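Local atomic coordinates of meso-diaminopimelate dehydrogenase (Clostridium tetani, PDB entry 3WGY), a protein that catalyses the NADP-dependent, reversible oxidative deamination of meso-2,6-diaminopimelate, and is here an engineered variant with 4-methyl-2-oxovalerate bound. Residues Gly151-His156 and Gly169-Ile174; Met199-Val204 and Asp223-Tyr228; Gly246-Gly251 and Asn272-Ala277; Arg161-Val166 and Lys212-Asp217. The protein carries 6 engineered substitutions. All coordinates share one frame; numbering follows the deposited sequence.

Interaction 1. Residues Gly151-His156 and Gly169-Ile174; sequences GVSLGH and GIQYII. Engineered in segment 151-156: Leu154 (natural residue Gln). Engineered in segment 169-174: Ile173 (natural residue Thr). With COI (2-oxo-4-methylpentanoic acid), chain C.
Gly151 and Ile173, an engineered residue, form a hydrogen-bonded antiparallel pair where the short, weakly bonded strand 151-152 lies beside strand 166-175. Ile173 N donates to Gly151 O at 3.0 Å, while the return bond from Gly151 N to Ile173 O is weak. Among the polar side chains, Gln171 does most of the work. Its CG lies anti to the backbone N (chi1 172°), a bend at chi2 (-91°) brings CD back toward the helix start, and the amide lies with OE1 near Ser153 and NE2 near His156. OE1 accepts a weak bond from Ser153 N at 3.1 Å, and NE2 sits over one face of the imidazole, 3.2 Å from His156 CD2. The ring edge serves the ligand: His156 ND1 donates to O1 of the 2-oxo-4-methylpentanoic acid at 3.2 Å, with O1 in the ring plane. Apolar contact is left to Val152, whose CG2 meets Ile170 CD1 at 3.6 Å and leans obliquely on the Tyr172 ring. Tyr172 OH itself bonds to His244. Gln171 thus acts as a second-shell residue against the histidine that holds the ligand. The carboxylate lies at the first turn of helix 154-162, with O1 2.8 Å from Gly155 N, where the helix dipole probably steadies its charge.

Interaction 2. Residues Met199-Val204 and Asp223-Tyr228; sequences MVCYVV and DYFADY. Engineered in segment 199-204: Met199 (natural residue Arg).
Tyr228 N donates to Phe225 O at 2.7 Å, closing a type I turn whose first and last residues both bring their rings to Met199, an engineered residue. The contact across the segments is made by sulfur and carbon against aromatic rings. Met199 SD makes a Met-aromatic contact over the face of Tyr228, 4.5 Å from the ring centroid and 23° off its normal, and CE also lies over that face, though modelled rather too tightly for its exact height to be trusted. The same SD approaches the Phe225 ring obliquely, 3.5 Å from CD1, while Met199 CB reaches that ring at its edge, in plane. The Met199 chain starts with CG anti to the carbonyl carbon (chi1 -86°) and bends at chi3, where CE turns onto the tyrosine. Two residues along the strand, Cys201 SG comes obliquely to Phe225, 3.6 Å from CE1. Phe225 is therefore touched by two sulfurs from the same side of strand 197-205. Around this cluster, His156 of helix 154-162 meets the Phe225 ring edge-to-face, Ile218 of helix 211-219 packs on Phe225 and Cys201, and strand 230-234 pairs with strand 197-205, so the loop 223-228 is folded over the sheet between its covering helices.

Interaction 3. Residues Gly246-Gly251 and Asn272-Ala277; sequences GLSNGG and NLESSA. Engineered in segment 246-251: Ser248 (natural residue Pro), Asn249 (natural residue His). Engineered in segment 272-277: Ser276 (natural residue Asn).
Ser248 and Glu274 meet where the hairpin of strands 249-258 and 264-273 comes apart. Ser248, an engineered residue, holds OG anti to its carbonyl carbon (chi1 -58°), and from there the hydroxyl donates to Glu274 O at 2.6 Å. It arrives well to the side of that carbonyl, with a C=O...O angle of 115° and a tilt out of the carbonyl plane. Ser276, also engineered, has a different conformation: OG is anti to the backbone N (chi1 179°) and bonds weakly to Trp123 NE1, while CB faces the hairpin, 3.8 Å from CB of Asn249, a third engineered residue. Behind these side chains the backbone is firmly paired, Asn249 N to Leu273 O at 2.9 Å and Leu273 N to Asn249 O at 2.8 Å. Past the ladder, Leu247 O accepts both Ser276 N at 2.8 Å and a water that in turn receives Ala277 N. Glu274 OE1 looks elsewhere, to Lys264 N of the second subunit, whose strand pairs with residues 272-273 and continues the sheet. Two amides at the start of helix 276-296 are thus satisfied by one loop carbonyl, directly and through water, which ties the loop leading into the hairpin to that helix by hydrogen bonds rather than apolar packing.

Interaction 4. Residues Arg161-Val166 and Lys212-Asp217; sequences RRVQGV and KKIEQD
The type II turn from Val163 to Val166, which links helix 154-162 to strand 166-175, rests on helix 211-219 chiefly through Ile214. The turn is closed by Val166 N donating to Val163 O at 3.1 Å, and Gly165 takes the positive phi of its third position. Ile214 fits against the turn with all its outer carbons. CG1 lies anti to the carbonyl carbon (chi1 -72°) and comes 3.4 Å from Gln164 O; CD1, further out, reaches Gly165 O at 3.3 Å. The other branch, CG2, packs closely on Val166 CG2 at 3.5 Å and more loosely on Val163 CG1. Gly165 has no side chain, and Ile214 CD1 lies directly against its backbone. One turn later in the helix, Asp217 presents its CB to Val163 CG1 at 3.7 Å. Its carboxylate takes a bridging water, which donates to Gln164 O at 2.7 Å and to Asp217 OD2 at 2.8 Å and so joins turn and helix. Phe234 of strand 230-234 also touches Ile214. The direct contact is therefore aliphatic, carbons against each other and against peptide oxygens, while the polar link runs through a single water. With both of its protons spent on these two acceptors, that water probably helps to offset the negative charge of the aspartate.

How the interactions relate
Interactions 1, 2 and 4 cluster around one mixed sheet and its helices: 1 and 2 meet on the neighbouring strands 166-175 and 197-205, and 4 shares helix 154-162 with 1. Interactions 1 and 2 are buried, yet differ in chemistry, polar around the ligand in 1 and sulfur-aromatic in 2; His156 and Gln171 of interaction 1 also touch residues of interaction 2. Interaction 4, partly buried, its centre about 30 Å from the centre of the chain, is aliphatic, with one bridging water. Interaction 3 is a surface contact on a separate antiparallel sheet, dominated by backbone bonds and adjoining the second subunit; Gly246 still packs on Val152, so it touches interaction 1 but not 2 or 4.

Interaction 1. Residues Gly151-His156 and Gly169-Ile174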
loop_
_atom_site.group_PDB
_atom_site.type_symbol
_atom_site.label_atom_id
_atom_site.label_comp_id
_atom_site.label_asym_id
_atom_site.label_seq_id
_atom_site.Cartn_x
_atom_site.Cartn_y
_atom_site.Cartn_z
ATOM N N GLY B 151 18.481 9.748 4.267
ATOM C CA GLY B 151 19.236 8.671 4.857
ATOM C C GLY B 151 20.660 8.727 4.360
ATOM O O GLY B 151 20.970 9.457 3.415
ATOM N N VAL B 152 21.534 7.958 4.993
ATOM C CA VAL B 152 22.929 7.942 4.636
ATOM C C VAL B 152 23.244 7.008 3.476
ATOM O O VAL B 152 22.574 5.994 3.270
ATOM C CB VAL B 152 23.784 7.528 5.843
ATOM C CG1 VAL B 152 25.247 7.644 5.486
ATOM C CG2 VAL B 152 23.444 8.386 7.058
ATOM N N SER B 153 24.254 7.384 2.699
ATOM C CA SER B 153 24.716 6.564 1.585
ATOM C C SER B 153 26.140 6.199 1.975
ATOM O O SER B 153 27.072 6.962 1.736
ATOM C CB SER B 153 24.715 7.360 0.286
ATOM O OG SER B 153 23.429 7.887 0.023
ATOM N N LEU B 154 26.295 5.033 2.591
ATOM C CA LEU B 154 27.604 4.578 3.063
ATOM C C LEU B 154 28.757 4.919 2.132
ATOM O O LEU B 154 29.763 5.487 2.566
ATOM C CB LEU B 154 27.577 3.067 3.337
ATOM C CG LEU B 154 28.826 2.429 3.961
ATOM C CD1 LEU B 154 29.843 2.137 2.874
ATOM C CD2 LEU B 154 29.410 3.342 5.042
ATOM N N GLY B 155 28.608 4.568 0.858
ATOM C CA GLY B 155 29.654 4.842 -0.104
ATOM C C GLY B 155 30.070 6.295 -0.061
ATOM O O GLY B 155 31.259 6.607 -0.037
ATOM N N HIS B 156 29.084 7.186 -0.045
ATOM C CA HIS B 156 29.340 8.617 -0.016
ATOM C C HIS B 156 30.112 9.086 1.216
ATOM O O HIS B 156 30.946 9.986 1.119
ATOM C CB HIS B 156 28.020 9.377 -0.135
ATOM C CG HIS B 156 27.355 9.214 -1.467
ATOM N ND1 HIS B 156 26.953 7.984 -1.953
ATOM C CD2 HIS B 156 27.026 10.123 -2.416
ATOM C CE1 HIS B 156 26.402 8.146 -3.141
ATOM N NE2 HIS B 156 26.436 9.432 -3.446
ATOM N N GLY B 169 33.261 12.418 8.614
ATOM C CA GLY B 169 32.073 13.033 8.059
ATOM C C GLY B 169 30.965 12.057 7.713
ATOM O O GLY B 169 31.122 10.844 7.818
ATOM N N ILE B 170 29.835 12.604 7.294
ATOM C CA ILE B 170 28.680 11.801 6.926
ATOM C C ILE B 170 27.903 12.507 5.813
ATOM O O ILE B 170 27.880 13.737 5.745
ATOM C CB ILE B 170 27.748 11.593 8.153
ATOM C CG1 ILE B 170 26.634 10.594 7.818
ATOM C CG2 ILE B 170 27.132 12.929 8.564
ATOM C CD1 ILE B 170 25.853 10.106 9.040
ATOM N N GLN B 171 27.281 11.723 4.941
ATOM C CA GLN B 171 26.490 12.259 3.835
ATOM C C GLN B 171 25.038 11.809 3.967
ATOM O O GLN B 171 24.761 10.761 4.549
ATOM C CB GLN B 171 27.047 11.767 2.483
ATOM C CG GLN B 171 26.173 12.124 1.262
ATOM C CD GLN B 171 25.140 11.055 0.895
ATOM O OE1 GLN B 171 24.700 10.272 1.738
ATOM N NE2 GLN B 171 24.739 11.036 -0.376
ATOM N N TYR B 172 24.126 12.615 3.433
ATOM C CA TYR B 172 22.699 12.315 3.428
ATOM C C TYR B 172 22.139 12.645 2.050
ATOM O O TYR B 172 22.498 13.666 1.461
ATOM C CB TYR B 172 21.927 13.186 4.423
ATOM C CG TYR B 172 22.220 12.941 5.878
ATOM C CD1 TYR B 172 21.687 11.834 6.547
ATOM C CD2 TYR B 172 23.024 13.825 6.596
ATOM C CE1 TYR B 172 21.948 11.621 7.898
ATOM C CE2 TYR B 172 23.291 13.622 7.938
ATOM C CZ TYR B 172 22.749 12.522 8.583
ATOM O OH TYR B 172 23.003 12.338 9.915
ATOM N N ILE B 173 21.273 11.780 1.537
ATOM C CA ILE B 173 20.610 12.042 0.268
ATOM C C ILE B 173 19.247 12.488 0.768
ATOM O O ILE B 173 18.682 11.864 1.669
ATOM C CB ILE B 173 20.447 10.776 -0.612
ATOM C CG1 ILE B 173 21.819 10.263 -1.062
ATOM C CG2 ILE B 173 19.606 11.111 -1.838
ATOM C CD1 ILE B 173 21.777 9.059 -2.012
ATOM N N ILE B 174 18.723 13.572 0.217
ATOM C CA ILE B 174 17.438 14.069 0.676
ATOM C C ILE B 174 16.549 14.504 -0.472
ATOM O O ILE B 174 16.996 15.208 -1.380
ATOM C CB ILE B 174 17.604 15.293 1.607
ATOM C CG1 ILE B 174 18.616 14.996 2.715
ATOM C CG2 ILE B 174 16.245 15.683 2.194
ATOM C CD1 ILE B 174 18.882 16.196 3.620
HETATM C C1 COI C . 25.974 3.988 -0.406
HETATM O O1 COI C . 26.402 5.112 -0.732
HETATM O O2 COI C . 24.993 3.892 0.368
HETATM C C2 COI C . 26.641 2.722 -0.946
HETATM O O3 COI C . 27.603 2.771 -1.713
HETATM C C3 COI C . 26.050 1.395 -0.470
HETATM C C4 COI C . 26.874 0.851 0.701
HETATM C C5 COI C . 26.237 -0.440 1.218
HETATM C C6 COI C . 28.304 0.569 0.238
#

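Interaction 2. Residues Met199-Val204 and Asp223-Tyr228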
loop_
_atom_site.group_PDB
_atom_site.type_symbol
_atom_site.label_atom_id
_atom_site.label_comp_id
_atom_site.label_asym_id
_atom_site.label_seq_id
_atom_site.Cartn_x
_atom_site.Cartn_y
_atom_site.Cartn_z
ATOM N N MET B 199 22.091 16.572 -1.817
ATOM C CA MET B 199 22.960 15.881 -0.882
ATOM C C MET B 199 23.557 16.852 0.122
ATOM O O MET B 199 24.025 17.930 -0.242
ATOM C CB MET B 199 24.057 15.134 -1.639
ATOM C CG MET B 199 23.622 13.738 -2.079
ATOM S SD MET B 199 24.793 12.974 -3.203
ATOM C CE MET B 199 23.695 11.977 -4.218
ATOM N N VAL B 200 23.515 16.461 1.389
ATOM C CA VAL B 200 24.033 17.286 2.468
ATOM C C VAL B 200 25.114 16.524 3.214
ATOM O O VAL B 200 24.938 15.358 3.593
ATOM C CB VAL B 200 22.909 17.679 3.456
ATOM C CG1 VAL B 200 23.443 18.666 4.508
ATOM C CG2 VAL B 200 21.747 18.299 2.695
ATOM N N CYS B 201 26.245 17.185 3.414
ATOM C CA CYS B 201 27.353 16.566 4.118
ATOM C C CYS B 201 27.669 17.345 5.379
ATOM O O CYS B 201 27.497 18.562 5.440
ATOM C CB CYS B 201 28.600 16.524 3.233
ATOM S SG CYS B 201 28.441 15.573 1.706
ATOM N N TYR B 202 28.111 16.623 6.399
ATOM C CA TYR B 202 28.507 17.233 7.654
ATOM C C TYR B 202 29.922 16.722 7.836
ATOM O O TYR B 202 30.144 15.527 8.040
ATOM C CB TYR B 202 27.594 16.783 8.792
ATOM C CG TYR B 202 26.179 17.300 8.643
ATOM C CD1 TYR B 202 25.267 16.669 7.792
ATOM C CD2 TYR B 202 25.765 18.447 9.327
ATOM C CE1 TYR B 202 23.975 17.168 7.628
ATOM C CE2 TYR B 202 24.487 18.957 9.170
ATOM C CZ TYR B 202 23.595 18.315 8.321
ATOM O OH TYR B 202 22.331 18.832 8.166
ATOM N N VAL B 203 30.879 17.637 7.750
ATOM C CA VAL B 203 32.280 17.272 7.830
ATOM C C VAL B 203 33.071 17.774 9.026
ATOM O O VAL B 203 32.890 18.891 9.489
ATOM C CB VAL B 203 33.011 17.742 6.543
ATOM C CG1 VAL B 203 34.514 17.518 6.664
ATOM C CG2 VAL B 203 32.439 17.016 5.333
ATOM N N VAL B 204 33.950 16.910 9.518
ATOM C CA VAL B 204 34.845 17.242 10.612
ATOM C C VAL B 204 36.173 17.440 9.883
ATOM O O VAL B 204 36.773 16.480 9.397
ATOM C CB VAL B 204 34.983 16.083 11.613
ATOM C CG1 VAL B 204 35.897 16.498 12.760
ATOM C CG2 VAL B 204 33.605 15.684 12.135
ATOM N N ASP B 223 30.853 10.746 -9.986
ATOM C CA ASP B 223 30.230 9.485 -9.598
ATOM C C ASP B 223 29.480 9.580 -8.269
ATOM O O ASP B 223 28.697 8.690 -7.944
ATOM C CB ASP B 223 31.271 8.356 -9.504
ATOM C CG ASP B 223 32.115 8.223 -10.765
ATOM O OD1 ASP B 223 31.536 8.181 -11.871
ATOM O OD2 ASP B 223 33.358 8.152 -10.646
ATOM N N TYR B 224 29.708 10.649 -7.506
ATOM C CA TYR B 224 29.040 10.797 -6.213
ATOM C C TYR B 224 28.209 12.058 -6.011
ATOM O O TYR B 224 27.007 11.975 -5.781
ATOM C CB TYR B 224 30.050 10.714 -5.065
ATOM C CG TYR B 224 30.730 9.376 -4.906
ATOM C CD1 TYR B 224 31.795 9.012 -5.731
ATOM C CD2 TYR B 224 30.329 8.482 -3.911
ATOM C CE1 TYR B 224 32.449 7.794 -5.566
ATOM C CE2 TYR B 224 30.974 7.262 -3.739
ATOM C CZ TYR B 224 32.036 6.926 -4.568
ATOM O OH TYR B 224 32.702 5.735 -4.393
ATOM N N PHE B 225 28.843 13.221 -6.096
ATOM C CA PHE B 225 28.142 14.483 -5.864
ATOM C C PHE B 225 27.965 15.411 -7.063
ATOM O O PHE B 225 27.020 16.198 -7.101
ATOM C CB PHE B 225 28.857 15.261 -4.755
ATOM C CG PHE B 225 28.959 14.518 -3.460
ATOM C CD1 PHE B 225 27.896 14.505 -2.565
ATOM C CD2 PHE B 225 30.116 13.819 -3.139
ATOM C CE1 PHE B 225 27.981 13.802 -1.365
ATOM C CE2 PHE B 225 30.216 13.110 -1.940
ATOM C CZ PHE B 225 29.146 13.102 -1.052
ATOM N N ALA B 226 28.879 15.326 -8.023
ATOM C CA ALA B 226 28.851 16.172 -9.213
ATOM C C ALA B 226 27.461 16.442 -9.793
ATOM O O ALA B 226 27.129 17.585 -10.108
ATOM C CB ALA B 226 29.756 15.574 -10.292
ATOM N N ASP B 227 26.647 15.401 -9.926
ATOM C CA ASP B 227 25.312 15.557 -10.493
ATOM C C ASP B 227 24.255 16.126 -9.557
ATOM O O ASP B 227 23.166 16.470 -10.009
ATOM C CB ASP B 227 24.806 14.217 -11.040
ATOM C CG ASP B 227 25.614 13.724 -12.228
ATOM O OD1 ASP B 227 25.790 14.499 -13.188
ATOM O OD2 ASP B 227 26.073 12.563 -12.201
ATOM N N TYR B 228 24.565 16.240 -8.268
ATOM C CA TYR B 228 23.586 16.748 -7.299
ATOM C C TYR B 228 23.960 18.065 -6.634
ATOM O O TYR B 228 25.138 18.369 -6.474
ATOM C CB TYR B 228 23.356 15.725 -6.176
ATOM C CG TYR B 228 22.903 14.350 -6.623
ATOM C CD1 TYR B 228 23.781 13.482 -7.270
ATOM C CD2 TYR B 228 21.599 13.907 -6.371
ATOM C CE1 TYR B 228 23.382 12.211 -7.649
ATOM C CE2 TYR B 228 21.188 12.639 -6.745
ATOM C CZ TYR B 228 22.087 11.795 -7.383
ATOM O OH TYR B 228 21.703 10.529 -7.746
#

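Interaction 3. Residues Gly246-Gly251 and Asn272-Ala277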
loop_
_atom_site.group_PDB
_atom_site.type_symbol
_atom_site.label_atom_id
_atom_site.label_comp_id
_atom_site.label_asym_id
_atom_site.label_seq_id
_atom_site.Cartn_x
_atom_site.Cartn_y
_atom_site.Cartn_z
ATOM N N GLY B 246 23.018 8.350 11.968
ATOM C CA GLY B 246 22.716 7.852 10.634
ATOM C C GLY B 246 21.893 6.574 10.550
ATOM O O GLY B 246 22.023 5.820 9.587
ATOM N N LEU B 247 21.031 6.341 11.535
ATOM C CA LEU B 247 20.209 5.132 11.560
ATOM C C LEU B 247 18.793 5.353 11.031
ATOM O O LEU B 247 17.998 4.411 10.968
ATOM C CB LEU B 247 20.127 4.587 12.989
ATOM C CG LEU B 247 21.469 4.407 13.712
ATOM C CD1 LEU B 247 21.220 3.958 15.142
ATOM C CD2 LEU B 247 22.339 3.395 12.966
ATOM N N SER B 248 18.480 6.587 10.649
ATOM C CA SER B 248 17.153 6.907 10.153
ATOM C C SER B 248 17.057 6.956 8.631
ATOM O O SER B 248 18.050 7.153 7.937
ATOM C CB SER B 248 16.691 8.232 10.748
ATOM O OG SER B 248 16.691 8.157 12.163
ATOM N N ASN B 249 15.846 6.769 8.116
ATOM C CA ASN B 249 15.633 6.787 6.676
ATOM C C ASN B 249 14.150 6.878 6.337
ATOM O O ASN B 249 13.276 6.931 7.217
ATOM C CB ASN B 249 16.225 5.523 6.036
ATOM C CG ASN B 249 16.963 5.817 4.729
ATOM O OD1 ASN B 249 16.511 6.616 3.912
ATOM N ND2 ASN B 249 18.098 5.159 4.527
ATOM N N GLY B 250 13.875 6.887 5.043
ATOM C CA GLY B 250 12.510 6.978 4.577
ATOM C C GLY B 250 12.502 7.121 3.072
ATOM O O GLY B 250 13.540 7.001 2.413
ATOM N N GLY B 251 11.326 7.380 2.526
ATOM C CA GLY B 251 11.212 7.534 1.096
ATOM C C GLY B 251 9.770 7.750 0.724
ATOM O O GLY B 251 8.888 7.715 1.590
ATOM N N ASN B 272 8.574 7.024 7.195
ATOM C CA ASN B 272 9.388 7.924 8.007
ATOM C C ASN B 272 9.921 7.024 9.116
ATOM O O ASN B 272 9.225 6.756 10.098
ATOM C CB ASN B 272 8.527 9.044 8.585
ATOM C CG ASN B 272 9.346 10.078 9.345
ATOM O OD1 ASN B 272 10.527 9.868 9.639
ATOM N ND2 ASN B 272 8.716 11.195 9.675
ATOM N N LEU B 273 11.158 6.564 8.965
ATOM C CA LEU B 273 11.738 5.624 9.920
ATOM C C LEU B 273 12.864 6.152 10.797
ATOM O O LEU B 273 13.952 6.448 10.310
ATOM C CB LEU B 273 12.244 4.392 9.159
ATOM C CG LEU B 273 11.357 3.912 7.998
ATOM C CD1 LEU B 273 12.118 2.893 7.148
ATOM C CD2 LEU B 273 10.067 3.327 8.540
ATOM N N GLU B 274 12.614 6.243 12.097
ATOM C CA GLU B 274 13.647 6.715 13.013
ATOM C C GLU B 274 14.757 5.662 13.044
ATOM O O GLU B 274 15.929 5.974 13.254
ATOM C CB GLU B 274 13.069 6.913 14.419
ATOM C CG GLU B 274 14.008 7.622 15.387
ATOM C CD GLU B 274 13.468 7.657 16.815
ATOM O OE1 GLU B 274 12.270 7.953 16.991
ATOM O OE2 GLU B 274 14.249 7.397 17.760
ATOM N N SER B 275 14.372 4.413 12.814
ATOM C CA SER B 275 15.307 3.301 12.804
ATOM C C SER B 275 15.076 2.421 11.577
ATOM O O SER B 275 14.244 1.508 11.595
ATOM C CB SER B 275 15.144 2.475 14.078
ATOM O OG SER B 275 16.061 1.400 14.106
ATOM N N SER B 276 15.823 2.704 10.514
ATOM C CA SER B 276 15.708 1.965 9.274
ATOM C C SER B 276 15.859 0.462 9.458
ATOM O O SER B 276 15.028 -0.310 8.994
ATOM C CB SER B 276 16.758 2.450 8.270
ATOM O OG SER B 276 16.654 1.717 7.059
ATOM N N ALA B 277 16.920 0.054 10.141
ATOM C CA ALA B 277 17.193 -1.365 10.358
ATOM C C ALA B 277 16.091 -2.118 11.094
ATOM O O ALA B 277 15.750 -3.247 10.728
ATOM C CB ALA B 277 18.516 -1.530 11.095
HETATM O O HOH W 1 19.073 1.781 11.076
HETATM O O HOH W 2 13.563 9.606 9.089
#

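Interaction 4. Residues Arg161-Val166 and Lys212-Asp217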
loop_
_atom_site.group_PDB
_atom_site.type_symbol
_atom_site.label_atom_id
_atom_site.label_comp_id
_atom_site.label_asym_id
_atom_site.label_seq_id
_atom_site.Cartn_x
_atom_site.Cartn_y
_atom_site.Cartn_z
ATOM N N ARG B 161 35.388 10.951 3.241
ATOM C CA ARG B 161 36.590 10.728 4.036
ATOM C C ARG B 161 37.870 10.669 3.201
ATOM O O ARG B 161 38.968 10.834 3.726
ATOM C CB ARG B 161 36.455 9.441 4.851
ATOM C CG ARG B 161 35.366 9.461 5.911
ATOM C CD ARG B 161 35.584 8.327 6.908
ATOM N NE ARG B 161 34.569 8.303 7.953
ATOM C CZ ARG B 161 33.350 7.797 7.806
ATOM N NH1 ARG B 161 32.984 7.258 6.646
ATOM N NH2 ARG B 161 32.494 7.835 8.820
ATOM N N ARG B 162 37.729 10.427 1.905
ATOM C CA ARG B 162 38.883 10.368 1.013
ATOM C C ARG B 162 39.389 11.767 0.647
ATOM O O ARG B 162 40.533 11.930 0.216
ATOM C CB ARG B 162 38.519 9.618 -0.273
ATOM C CG ARG B 162 38.695 8.109 -0.206
ATOM C CD ARG B 162 38.006 7.442 -1.384
ATOM N NE ARG B 162 36.982 6.509 -0.928
ATOM C CZ ARG B 162 35.843 6.267 -1.569
ATOM N NH1 ARG B 162 35.569 6.895 -2.708
ATOM N NH2 ARG B 162 34.981 5.392 -1.069
ATOM N N VAL B 163 38.534 12.770 0.824
ATOM C CA VAL B 163 38.885 14.150 0.492
ATOM C C VAL B 163 39.928 14.747 1.428
ATOM O O VAL B 163 39.824 14.639 2.652
ATOM C CB VAL B 163 37.623 15.048 0.475
ATOM C CG1 VAL B 163 38.011 16.520 0.308
ATOM C CG2 VAL B 163 36.706 14.607 -0.657
ATOM N N GLN B 164 40.934 15.383 0.834
ATOM C CA GLN B 164 42.018 15.999 1.590
ATOM C C GLN B 164 41.451 17.024 2.558
ATOM O O GLN B 164 40.640 17.870 2.176
ATOM C CB GLN B 164 43.007 16.677 0.631
ATOM C CG GLN B 164 43.613 15.739 -0.417
ATOM C CD GLN B 164 44.782 14.914 0.114
ATOM O OE1 GLN B 164 45.157 13.893 -0.471
ATOM N NE2 GLN B 164 45.374 15.365 1.217
ATOM N N GLY B 165 41.866 16.937 3.818
ATOM C CA GLY B 165 41.393 17.880 4.815
ATOM C C GLY B 165 40.199 17.411 5.627
ATOM O O GLY B 165 39.817 18.058 6.602
ATOM N N VAL B 166 39.603 16.292 5.224
ATOM C CA VAL B 166 38.444 15.742 5.926
ATOM C C VAL B 166 38.833 14.677 6.951
ATOM O O VAL B 166 39.286 13.598 6.585
ATOM C CB VAL B 166 37.442 15.107 4.934
ATOM C CG1 VAL B 166 36.354 14.349 5.697
ATOM C CG2 VAL B 166 36.824 16.191 4.059
ATOM N N LYS B 212 37.058 26.002 2.266
ATOM C CA LYS B 212 36.462 26.287 0.970
ATOM C C LYS B 212 36.877 25.222 -0.047
ATOM O O LYS B 212 36.092 24.842 -0.915
ATOM C CB LYS B 212 36.877 27.679 0.477
ATOM C CG LYS B 212 36.068 28.180 -0.711
ATOM C CD LYS B 212 34.586 28.287 -0.369
ATOM C CE LYS B 212 33.768 28.719 -1.563
ATOM N NZ LYS B 212 32.317 28.690 -1.252
ATOM N N LYS B 213 38.102 24.723 0.085
ATOM C CA LYS B 213 38.630 23.714 -0.824
ATOM C C LYS B 213 38.006 22.324 -0.629
ATOM O O LYS B 213 37.838 21.564 -1.592
ATOM C CB LYS B 213 40.145 23.632 -0.662
ATOM C CG LYS B 213 40.846 23.010 -1.846
ATOM C CD LYS B 213 41.921 23.936 -2.418
ATOM C CE LYS B 213 43.094 24.110 -1.462
ATOM N NZ LYS B 213 44.191 24.939 -2.060
ATOM N N ILE B 214 37.679 21.986 0.611
ATOM C CA ILE B 214 37.059 20.695 0.903
ATOM C C ILE B 214 35.658 20.713 0.310
ATOM O O ILE B 214 35.223 19.756 -0.330
ATOM C CB ILE B 214 36.951 20.458 2.431
ATOM C CG1 ILE B 214 38.335 20.190 3.017
ATOM C CG2 ILE B 214 36.011 19.299 2.715
ATOM C CD1 ILE B 214 38.342 20.102 4.534
ATOM N N GLU B 215 34.973 21.830 0.522
ATOM C CA GLU B 215 33.620 22.030 0.034
ATOM C C GLU B 215 33.521 21.830 -1.469
ATOM O O GLU B 215 32.551 21.254 -1.969
ATOM C CB GLU B 215 33.157 23.442 0.376
ATOM C CG GLU B 215 31.699 23.705 0.102
ATOM C CD GLU B 215 31.365 25.169 0.223
ATOM O OE1 GLU B 215 32.159 25.904 0.851
ATOM O OE2 GLU B 215 30.314 25.584 -0.300
ATOM N N GLN B 216 34.522 22.315 -2.196
ATOM C CA GLN B 216 34.514 22.187 -3.643
ATOM C C GLN B 216 35.015 20.826 -4.116
ATOM O O GLN B 216 34.634 20.362 -5.191
ATOM C CB GLN B 216 35.319 23.333 -4.265
ATOM C CG GLN B 216 34.765 24.710 -3.888
ATOM C CD GLN B 216 33.299 24.881 -4.274
ATOM O OE1 GLN B 216 32.944 24.829 -5.450
ATOM N NE2 GLN B 216 32.445 25.084 -3.279
ATOM N N ASP B 217 35.858 20.177 -3.320
ATOM C CA ASP B 217 36.342 18.854 -3.688
ATOM C C ASP B 217 35.192 17.855 -3.553
ATOM O O ASP B 217 35.089 16.894 -4.319
ATOM C CB ASP B 217 37.494 18.436 -2.782
ATOM C CG ASP B 217 38.758 19.208 -3.076
ATOM O OD1 ASP B 217 38.702 20.123 -3.927
ATOM O OD2 ASP B 217 39.799 18.907 -2.462
HETATM O O HOH W 3 40.183 19.575 0.195
#